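Local coordinates for peptide ABC transporter, peptide-binding protein (Thermus thermophilus, PDB 2D5W), which binds oligopeptides, including a pentapeptide, and probably delivers them to an ABC transporter for uptake, at residues 506-517 with 530-541. Residues are numbered along the deposited sequence; the frame is centred on the assembly and turned at random.
Sequences WRNDEFDRLTSQ and LFWRAQEIWAEE
Leu530 meets Leu514 near the connected end of an antiparallel helical hairpin, CD2 to CD2 at 3.9 Å, while its CD1 lies against the amide end of Gln517. The two consecutive helices, 509-518 and 524-541, are joined by a short connection in this periplasmic-binding-protein fold; the axes of 509-517 and 530-541 come within 8.7 Å, their N-to-C directions 160° apart. Phe531 starts out away from the partner helix, yet its ring end swings back to the methyl of Thr515, whose hydroxyl is tied to Phe511 O and Gln480. Arg533 contributes CB, next to Leu514 CD1, while the end of its side chain leads away. Closest backbone approach falls at Ala534, where a small side chain lets Phe511 and Thr515 settle against CB; Ala534 O lies at the edge of the Phe511 ring, 3.5 Å from CD1. Trp506 CZ3 lies over one face of that ring and Thr515 CG2 over the opposite face, both offset toward its rim. Ile537 divides its branches: CD1 packs on Leu514 CD1 at 3.7 Å and against the Glu510 chain, whereas CG2 lies beside the amide of Asn508. The next residue, Trp538, directs its edge toward the face of Trp506 in an offset edge-to-face pair, planes at 77°, and Pro543 touches both indoles. At Glu541, CB and CG touch Trp506 CZ2, CB at 3.6 Å, and a bend at chi2 (-99°) turns the carboxylate toward Asn508. This asparagine is the N-cap of helix 509-518: its OD1 accepts from Phe511 N, while its ND2 gives Glu541 OE2 a weak, bent bond of 3.0 Å. A water donating to both Glu541 OE2 and Arg507 O, each at 2.8 Å, completes the link.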
ATOM      1  N   TRP A 506      11.726  -6.608 -12.710  1.00 10.51           N
ATOM      2  CA  TRP A 506      11.384  -7.716 -13.595  1.00 10.27           C
ATOM      3  C   TRP A 506      10.864  -7.232 -14.938  1.00 10.41           C
ATOM      4  O   TRP A 506      10.217  -6.190 -15.031  1.00 11.40           O
ATOM      5  CB  TRP A 506      10.306  -8.592 -12.955  1.00 10.26           C
ATOM      6  CG  TRP A 506      10.044  -9.892 -13.680  1.00  9.51           C
ATOM      7  CD1 TRP A 506      10.964 -10.855 -13.996  1.00  9.95           C
ATOM      8  CD2 TRP A 506       8.769 -10.410 -14.083  1.00  9.51           C
ATOM      9  NE1 TRP A 506      10.339 -11.943 -14.559  1.00 10.86           N
ATOM     10  CE2 TRP A 506       8.992 -11.698 -14.624  1.00  9.77           C
ATOM     11  CE3 TRP A 506       7.459  -9.915 -14.034  1.00  9.97           C
ATOM     12  CZ2 TRP A 506       7.953 -12.497 -15.112  1.00 10.47           C
ATOM     13  CZ3 TRP A 506       6.423 -10.711 -14.518  1.00 10.23           C
ATOM     14  CH2 TRP A 506       6.680 -11.991 -15.050  1.00  9.79           C
ATOM     15  N   ARG A 507      11.161  -7.996 -15.982  1.00 11.15           N
ATOM     16  CA  ARG A 507      10.659  -7.686 -17.310  1.00 10.90           C
ATOM     17  C   ARG A 507      10.295  -8.961 -18.052  1.00 11.84           C
ATOM     18  O   ARG A 507      11.128  -9.851 -18.231  1.00 12.88           O
ATOM     19  CB  ARG A 507      11.667  -6.898 -18.153  1.00 12.59           C
ATOM     20  CG  ARG A 507      11.154  -6.697 -19.581  1.00 12.74           C
ATOM     21  CD  ARG A 507      11.999  -5.758 -20.418  1.00 14.66           C
ATOM     22  NE  ARG A 507      11.433  -5.625 -21.759  1.00 16.15           N
ATOM     23  CZ  ARG A 507      11.863  -4.763 -22.673  1.00 16.84           C
ATOM     24  NH1 ARG A 507      11.283  -4.718 -23.866  1.00 18.45           N
ATOM     25  NH2 ARG A 507      12.866  -3.944 -22.394  1.00 17.64           N
ATOM     26  N   ASN A 508       9.037  -9.050 -18.459  1.00 11.14           N
ATOM     27  CA  ASN A 508       8.545 -10.183 -19.231  1.00 11.52           C
ATOM     28  C   ASN A 508       7.550  -9.558 -20.191  1.00 11.27           C
ATOM     29  O   ASN A 508       6.468  -9.124 -19.788  1.00 10.49           O
ATOM     30  CB  ASN A 508       7.861 -11.216 -18.335  1.00 12.55           C
ATOM     31  CG  ASN A 508       7.431 -12.453 -19.103  1.00 12.28           C
ATOM     32  OD1 ASN A 508       6.460 -12.424 -19.858  1.00 13.41           O
ATOM     33  ND2 ASN A 508       8.167 -13.547 -18.925  1.00 13.95           N
ATOM     34  N   ASP A 509       7.929  -9.488 -21.462  1.00 11.66           N
ATOM     35  CA  ASP A 509       7.083  -8.856 -22.463  1.00 12.29           C
ATOM     36  C   ASP A 509       5.714  -9.488 -22.637  1.00 12.66           C
ATOM     37  O   ASP A 509       4.738  -8.779 -22.888  1.00 12.42           O
ATOM     38  CB  ASP A 509       7.818  -8.780 -23.805  1.00 14.44           C
ATOM     39  CG  ASP A 509       9.024  -7.857 -23.750  1.00 17.07           C
ATOM     40  OD1 ASP A 509       9.110  -7.041 -22.808  1.00 18.08           O
ATOM     41  OD2 ASP A 509       9.884  -7.938 -24.652  1.00 21.11           O
ATOM     42  N   GLU A 510       5.625 -10.807 -22.500  1.00 12.98           N
ATOM     43  CA  GLU A 510       4.336 -11.469 -22.643  1.00 12.84           C
ATOM     44  C   GLU A 510       3.433 -11.087 -21.472  1.00 12.23           C
ATOM     45  O   GLU A 510       2.237 -10.857 -21.646  1.00 11.52           O
ATOM     46  CB  GLU A 510       4.515 -12.989 -22.716  1.00 14.97           C
ATOM     47  CG  GLU A 510       3.217 -13.749 -22.940  1.00 20.89           C
ATOM     48  CD  GLU A 510       3.444 -15.211 -23.282  1.00 25.41           C
ATOM     49  OE1 GLU A 510       4.119 -15.914 -22.502  1.00 29.46           O
ATOM     50  OE2 GLU A 510       2.945 -15.657 -24.337  1.00 29.24           O
ATOM     51  N   PHE A 511       4.015 -11.011 -20.280  1.00 11.00           N
ATOM     52  CA  PHE A 511       3.264 -10.620 -19.092  1.00 10.77           C
ATOM     53  C   PHE A 511       2.721  -9.202 -19.306  1.00 10.07           C
ATOM     54  O   PHE A 511       1.560  -8.919 -19.008  1.00 10.25           O
ATOM     55  CB  PHE A 511       4.176 -10.641 -17.863  1.00 10.17           C
ATOM     56  CG  PHE A 511       3.483 -10.264 -16.581  1.00  9.23           C
ATOM     57  CD1 PHE A 511       2.879 -11.232 -15.781  1.00  9.33           C
ATOM     58  CD2 PHE A 511       3.434  -8.936 -16.175  1.00  9.60           C
ATOM     59  CE1 PHE A 511       2.238 -10.882 -14.592  1.00  9.21           C
ATOM     60  CE2 PHE A 511       2.797  -8.573 -14.993  1.00  9.07           C
ATOM     61  CZ  PHE A 511       2.199  -9.548 -14.200  1.00  9.52           C
ATOM     62  N   ASP A 512       3.566  -8.313 -19.827  1.00 10.17           N
ATOM     63  CA  ASP A 512       3.144  -6.935 -20.073  1.00 10.83           C
ATOM     64  C   ASP A 512       2.009  -6.874 -21.086  1.00 10.98           C
ATOM     65  O   ASP A 512       1.070  -6.095 -20.930  1.00 11.32           O
ATOM     66  CB  ASP A 512       4.317  -6.083 -20.574  1.00 10.99           C
ATOM     67  CG  ASP A 512       5.334  -5.785 -19.488  1.00 12.25           C
ATOM     68  OD1 ASP A 512       5.108  -6.186 -18.327  1.00 13.08           O
ATOM     69  OD2 ASP A 512       6.361  -5.143 -19.789  1.00 14.15           O
ATOM     70  N   ARG A 513       2.089  -7.696 -22.125  1.00 11.42           N
ATOM     71  CA  ARG A 513       1.053  -7.708 -23.148  1.00 11.57           C
ATOM     72  C   ARG A 513      -0.284  -8.174 -22.584  1.00 11.36           C
ATOM     73  O   ARG A 513      -1.322  -7.554 -22.820  1.00 12.01           O
ATOM     74  CB  ARG A 513       1.466  -8.621 -24.302  1.00 13.56           C
ATOM     75  CG  ARG A 513       0.595  -8.485 -25.537  1.00 18.43           C
ATOM     76  CD  ARG A 513       1.050  -9.415 -26.654  1.00 21.81           C
ATOM     77  NE  ARG A 513       2.467  -9.250 -26.974  1.00 26.57           N
ATOM     78  CZ  ARG A 513       3.458  -9.869 -26.338  1.00 29.05           C
ATOM     79  NH1 ARG A 513       4.716  -9.653 -26.695  1.00 30.71           N
ATOM     80  NH2 ARG A 513       3.191 -10.717 -25.353  1.00 31.61           N
ATOM     81  N   LEU A 514      -0.255  -9.269 -21.834  1.00 10.61           N
ATOM     82  CA  LEU A 514      -1.465  -9.829 -21.248  1.00 10.69           C
ATOM     83  C   LEU A 514      -2.142  -8.879 -20.268  1.00 10.48           C
ATOM     84  O   LEU A 514      -3.351  -8.661 -20.349  1.00 11.35           O
ATOM     85  CB  LEU A 514      -1.144 -11.151 -20.548  1.00 11.25           C
ATOM     86  CG  LEU A 514      -0.774 -12.317 -21.471  1.00 11.55           C
ATOM     87  CD1 LEU A 514      -0.112 -13.416 -20.652  1.00 12.90           C
ATOM     88  CD2 LEU A 514      -2.014 -12.842 -22.182  1.00 13.10           C
ATOM     89  N   THR A 515      -1.365  -8.316 -19.346  1.00 10.36           N
ATOM     90  CA  THR A 515      -1.920  -7.404 -18.351  1.00  9.91           C
ATOM     91  C   THR A 515      -2.369  -6.074 -18.951  1.00  9.82           C
ATOM     92  O   THR A 515      -3.368  -5.505 -18.512  1.00 10.97           O
ATOM     93  CB  THR A 515      -0.916  -7.150 -17.193  1.00 10.18           C
ATOM     94  OG1 THR A 515       0.342  -6.718 -17.723  1.00 10.62           O
ATOM     95  CG2 THR A 515      -0.708  -8.424 -16.378  1.00 11.14           C
ATOM     96  N   SER A 516      -1.645  -5.580 -19.951  1.00 10.20           N
ATOM     97  CA  SER A 516      -2.025  -4.327 -20.593  1.00 10.82           C
ATOM     98  C   SER A 516      -3.354  -4.496 -21.319  1.00 10.64           C
ATOM     99  O   SER A 516      -4.159  -3.571 -21.376  1.00 11.86           O
ATOM    100  CB  SER A 516      -0.951  -3.871 -21.582  1.00 11.50           C
ATOM    101  OG  SER A 516       0.244  -3.529 -20.902  1.00 12.01           O
ATOM    102  N   GLN A 517      -3.590  -5.679 -21.878  1.00 11.43           N
ATOM    103  CA  GLN A 517      -4.846  -5.923 -22.572  1.00 11.10           C
ATOM    104  C   GLN A 517      -5.960  -6.177 -21.561  1.00 11.20           C
ATOM    105  O   GLN A 517      -7.082  -5.694 -21.718  1.00 11.61           O
ATOM    106  CB  GLN A 517      -4.735  -7.133 -23.497  1.00 12.70           C
ATOM    107  CG  GLN A 517      -5.975  -7.323 -24.356  1.00 13.98           C
ATOM    108  CD  GLN A 517      -5.937  -8.589 -25.187  1.00 15.13           C
ATOM    109  OE1 GLN A 517      -4.904  -8.943 -25.759  1.00 18.83           O
ATOM    110  NE2 GLN A 517      -7.071  -9.270 -25.273  1.00 15.66           N
ATOM    111  N   LEU A 530      -7.259 -13.584 -19.081  1.00 10.72           N
ATOM    112  CA  LEU A 530      -5.981 -12.949 -19.368  1.00 10.74           C
ATOM    113  C   LEU A 530      -5.112 -12.864 -18.118  1.00  9.76           C
ATOM    114  O   LEU A 530      -3.917 -13.152 -18.168  1.00 10.84           O
ATOM    115  CB  LEU A 530      -6.212 -11.558 -19.964  1.00 11.51           C
ATOM    116  CG  LEU A 530      -6.871 -11.584 -21.348  1.00 13.03           C
ATOM    117  CD1 LEU A 530      -7.339 -10.190 -21.735  1.00 15.85           C
ATOM    118  CD2 LEU A 530      -5.887 -12.129 -22.368  1.00 15.08           C
ATOM    119  N   PHE A 531      -5.708 -12.473 -16.995  1.00  9.56           N
ATOM    120  CA  PHE A 531      -4.956 -12.388 -15.749  1.00  9.31           C
ATOM    121  C   PHE A 531      -4.485 -13.771 -15.295  1.00  9.72           C
ATOM    122  O   PHE A 531      -3.429 -13.898 -14.674  1.00 10.06           O
ATOM    123  CB  PHE A 531      -5.805 -11.734 -14.658  1.00 10.63           C
ATOM    124  CG  PHE A 531      -5.595 -10.250 -14.535  1.00 10.72           C
ATOM    125  CD1 PHE A 531      -4.462  -9.745 -13.899  1.00 12.12           C
ATOM    126  CD2 PHE A 531      -6.526  -9.356 -15.055  1.00 11.11           C
ATOM    127  CE1 PHE A 531      -4.262  -8.370 -13.782  1.00 14.21           C
ATOM    128  CE2 PHE A 531      -6.334  -7.977 -14.943  1.00 13.14           C
ATOM    129  CZ  PHE A 531      -5.200  -7.486 -14.305  1.00 13.74           C
ATOM    130  N   TRP A 532      -5.263 -14.808 -15.601  1.00 10.03           N
ATOM    131  CA  TRP A 532      -4.874 -16.161 -15.217  1.00 10.17           C
ATOM    132  C   TRP A 532      -3.641 -16.584 -16.000  1.00 10.30           C
ATOM    133  O   TRP A 532      -2.729 -17.201 -15.449  1.00 10.89           O
ATOM    134  CB  TRP A 532      -6.032 -17.137 -15.449  1.00 10.83           C
ATOM    135  CG  TRP A 532      -6.967 -17.214 -14.276  1.00 10.87           C
ATOM    136  CD1 TRP A 532      -7.250 -16.214 -13.384  1.00 10.99           C
ATOM    137  CD2 TRP A 532      -7.736 -18.349 -13.860  1.00 11.83           C
ATOM    138  NE1 TRP A 532      -8.140 -16.659 -12.439  1.00 11.74           N
ATOM    139  CE2 TRP A 532      -8.457 -17.965 -12.708  1.00 11.72           C
ATOM    140  CE3 TRP A 532      -7.885 -19.655 -14.348  1.00 12.57           C
ATOM    141  CZ2 TRP A 532      -9.316 -18.840 -12.034  1.00 13.05           C
ATOM    142  CZ3 TRP A 532      -8.739 -20.526 -13.675  1.00 14.96           C
ATOM    143  CH2 TRP A 532      -9.442 -20.113 -12.531  1.00 14.03           C
ATOM    144  N   ARG A 533      -3.599 -16.238 -17.283  1.00 10.95           N
ATOM    145  CA  ARG A 533      -2.449 -16.579 -18.108  1.00 11.72           C
ATOM    146  C   ARG A 533      -1.233 -15.805 -17.605  1.00 10.92           C
ATOM    147  O   ARG A 533      -0.128 -16.342 -17.552  1.00 11.50           O
ATOM    148  CB  ARG A 533      -2.729 -16.250 -19.579  1.00 13.07           C
ATOM    149  CG  ARG A 533      -4.095 -16.733 -20.064  1.00 21.47           C
ATOM    150  CD  ARG A 533      -4.431 -18.116 -19.519  1.00 26.48           C
ATOM    151  NE  ARG A 533      -5.873 -18.353 -19.481  1.00 30.12           N
ATOM    152  CZ  ARG A 533      -6.444 -19.377 -18.855  1.00 32.72           C
ATOM    153  NH1 ARG A 533      -7.763 -19.515 -18.872  1.00 35.01           N
ATOM    154  NH2 ARG A 533      -5.698 -20.263 -18.207  1.00 33.61           N
ATOM    155  N   ALA A 534      -1.437 -14.547 -17.225  1.00  9.84           N
ATOM    156  CA  ALA A 534      -0.342 -13.733 -16.711  1.00  9.36           C
ATOM    157  C   ALA A 534       0.216 -14.346 -15.425  1.00  9.21           C
ATOM    158  O   ALA A 534       1.430 -14.361 -15.211  1.00  9.98           O
ATOM    159  CB  ALA A 534      -0.820 -12.308 -16.449  1.00 10.21           C
ATOM    160  N   GLN A 535      -0.667 -14.854 -14.571  1.00  9.34           N
ATOM    161  CA  GLN A 535      -0.230 -15.466 -13.318  1.00  9.53           C
ATOM    162  C   GLN A 535       0.543 -16.764 -13.555  1.00  9.61           C
ATOM    163  O   GLN A 535       1.448 -17.095 -12.791  1.00  9.88           O
ATOM    164  CB  GLN A 535      -1.430 -15.706 -12.397  1.00  9.03           C
ATOM    165  CG  GLN A 535      -2.013 -14.414 -11.826  1.00  9.21           C
ATOM    166  CD  GLN A 535      -3.310 -14.630 -11.067  1.00  9.36           C
ATOM    167  OE1 GLN A 535      -3.317 -15.061  -9.913  1.00 10.11           O
ATOM    168  NE2 GLN A 535      -4.426 -14.340 -11.727  1.00  9.97           N
ATOM    169  N   GLU A 536       0.193 -17.493 -14.612  1.00 10.33           N
ATOM    170  CA  GLU A 536       0.899 -18.732 -14.935  1.00 10.83           C
ATOM    171  C   GLU A 536       2.352 -18.400 -15.281  1.00 10.60           C
ATOM    172  O   GLU A 536       3.280 -19.068 -14.821  1.00 11.04           O
ATOM    173  CB  GLU A 536       0.233 -19.440 -16.121  1.00 12.08           C
ATOM    174  CG  GLU A 536      -1.112 -20.087 -15.812  1.00 15.99           C
ATOM    175  CD  GLU A 536      -0.985 -21.451 -15.145  1.00 17.90           C
ATOM    176  OE1 GLU A 536      -2.030 -22.053 -14.820  1.00 20.71           O
ATOM    177  OE2 GLU A 536       0.153 -21.930 -14.951  1.00 20.88           O
ATOM    178  N   ILE A 537       2.545 -17.367 -16.095  1.00 10.92           N
ATOM    179  CA  ILE A 537       3.885 -16.944 -16.481  1.00 11.47           C
ATOM    180  C   ILE A 537       4.640 -16.446 -15.250  1.00 11.29           C
ATOM    181  O   ILE A 537       5.802 -16.786 -15.034  1.00 11.56           O
ATOM    182  CB  ILE A 537       3.822 -15.816 -17.532  1.00 12.35           C
ATOM    183  CG1 ILE A 537       3.257 -16.369 -18.843  1.00 12.86           C
ATOM    184  CG2 ILE A 537       5.204 -15.217 -17.749  1.00 12.70           C
ATOM    185  CD1 ILE A 537       2.940 -15.307 -19.872  1.00 15.86           C
ATOM    186  N   TRP A 538       3.961 -15.642 -14.437  1.00 10.04           N
ATOM    187  CA  TRP A 538       4.537 -15.085 -13.220  1.00  9.09           C
ATOM    188  C   TRP A 538       5.078 -16.199 -12.318  1.00  9.31           C
ATOM    189  O   TRP A 538       6.197 -16.111 -11.806  1.00 10.41           O
ATOM    190  CB  TRP A 538       3.462 -14.285 -12.474  1.00  9.20           C
ATOM    191  CG  TRP A 538       3.945 -13.528 -11.267  1.00  8.80           C
ATOM    192  CD1 TRP A 538       4.294 -12.208 -11.209  1.00  9.18           C
ATOM    193  CD2 TRP A 538       4.128 -14.049  -9.944  1.00  9.13           C
ATOM    194  NE1 TRP A 538       4.680 -11.873  -9.932  1.00  9.59           N
ATOM    195  CE2 TRP A 538       4.590 -12.986  -9.136  1.00  8.99           C
ATOM    196  CE3 TRP A 538       3.946 -15.313  -9.362  1.00  9.40           C
ATOM    197  CZ2 TRP A 538       4.874 -13.147  -7.774  1.00  9.46           C
ATOM    198  CZ3 TRP A 538       4.229 -15.472  -8.009  1.00 10.11           C
ATOM    199  CH2 TRP A 538       4.688 -14.394  -7.231  1.00 10.62           C
ATOM    200  N   ALA A 539       4.285 -17.251 -12.133  1.00  9.96           N
ATOM    201  CA  ALA A 539       4.685 -18.360 -11.274  1.00 10.42           C
ATOM    202  C   ALA A 539       5.892 -19.127 -11.804  1.00  9.91           C
ATOM    203  O   ALA A 539       6.687 -19.649 -11.025  1.00 10.45           O
ATOM    204  CB  ALA A 539       3.512 -19.308 -11.057  1.00 10.99           C
ATOM    205  N   GLU A 540       6.036 -19.208 -13.121  1.00 10.39           N
ATOM    206  CA  GLU A 540       7.183 -19.912 -13.679  1.00 11.46           C
ATOM    207  C   GLU A 540       8.468 -19.123 -13.458  1.00 12.03           C
ATOM    208  O   GLU A 540       9.525 -19.702 -13.206  1.00 13.01           O
ATOM    209  CB  GLU A 540       6.993 -20.156 -15.180  1.00 13.49           C
ATOM    210  CG  GLU A 540       8.255 -20.666 -15.880  1.00 16.52           C
ATOM    211  CD  GLU A 540       8.802 -21.954 -15.273  1.00 18.25           C
ATOM    212  OE1 GLU A 540       9.998 -22.250 -15.485  1.00 19.64           O
ATOM    213  OE2 GLU A 540       8.044 -22.676 -14.593  1.00 19.65           O
ATOM    214  N   GLU A 541       8.367 -17.798 -13.532  1.00 11.45           N
ATOM    215  CA  GLU A 541       9.524 -16.919 -13.391  1.00 11.43           C
ATOM    216  C   GLU A 541       9.853 -16.452 -11.970  1.00 10.55           C
ATOM    217  O   GLU A 541      10.993 -16.073 -11.692  1.00 10.96           O
ATOM    218  CB  GLU A 541       9.326 -15.700 -14.293  1.00 12.87           C
ATOM    219  CG  GLU A 541       9.037 -16.051 -15.746  1.00 17.07           C
ATOM    220  CD  GLU A 541      10.267 -15.967 -16.623  1.00 22.45           C
ATOM    221  OE1 GLU A 541      11.296 -16.581 -16.275  1.00 20.09           O
ATOM    222  OE2 GLU A 541      10.203 -15.282 -17.665  1.00 25.64           O
TER
HETATM  223  O   HOH W   1      11.001 -12.631 -18.124  1.00 19.38           O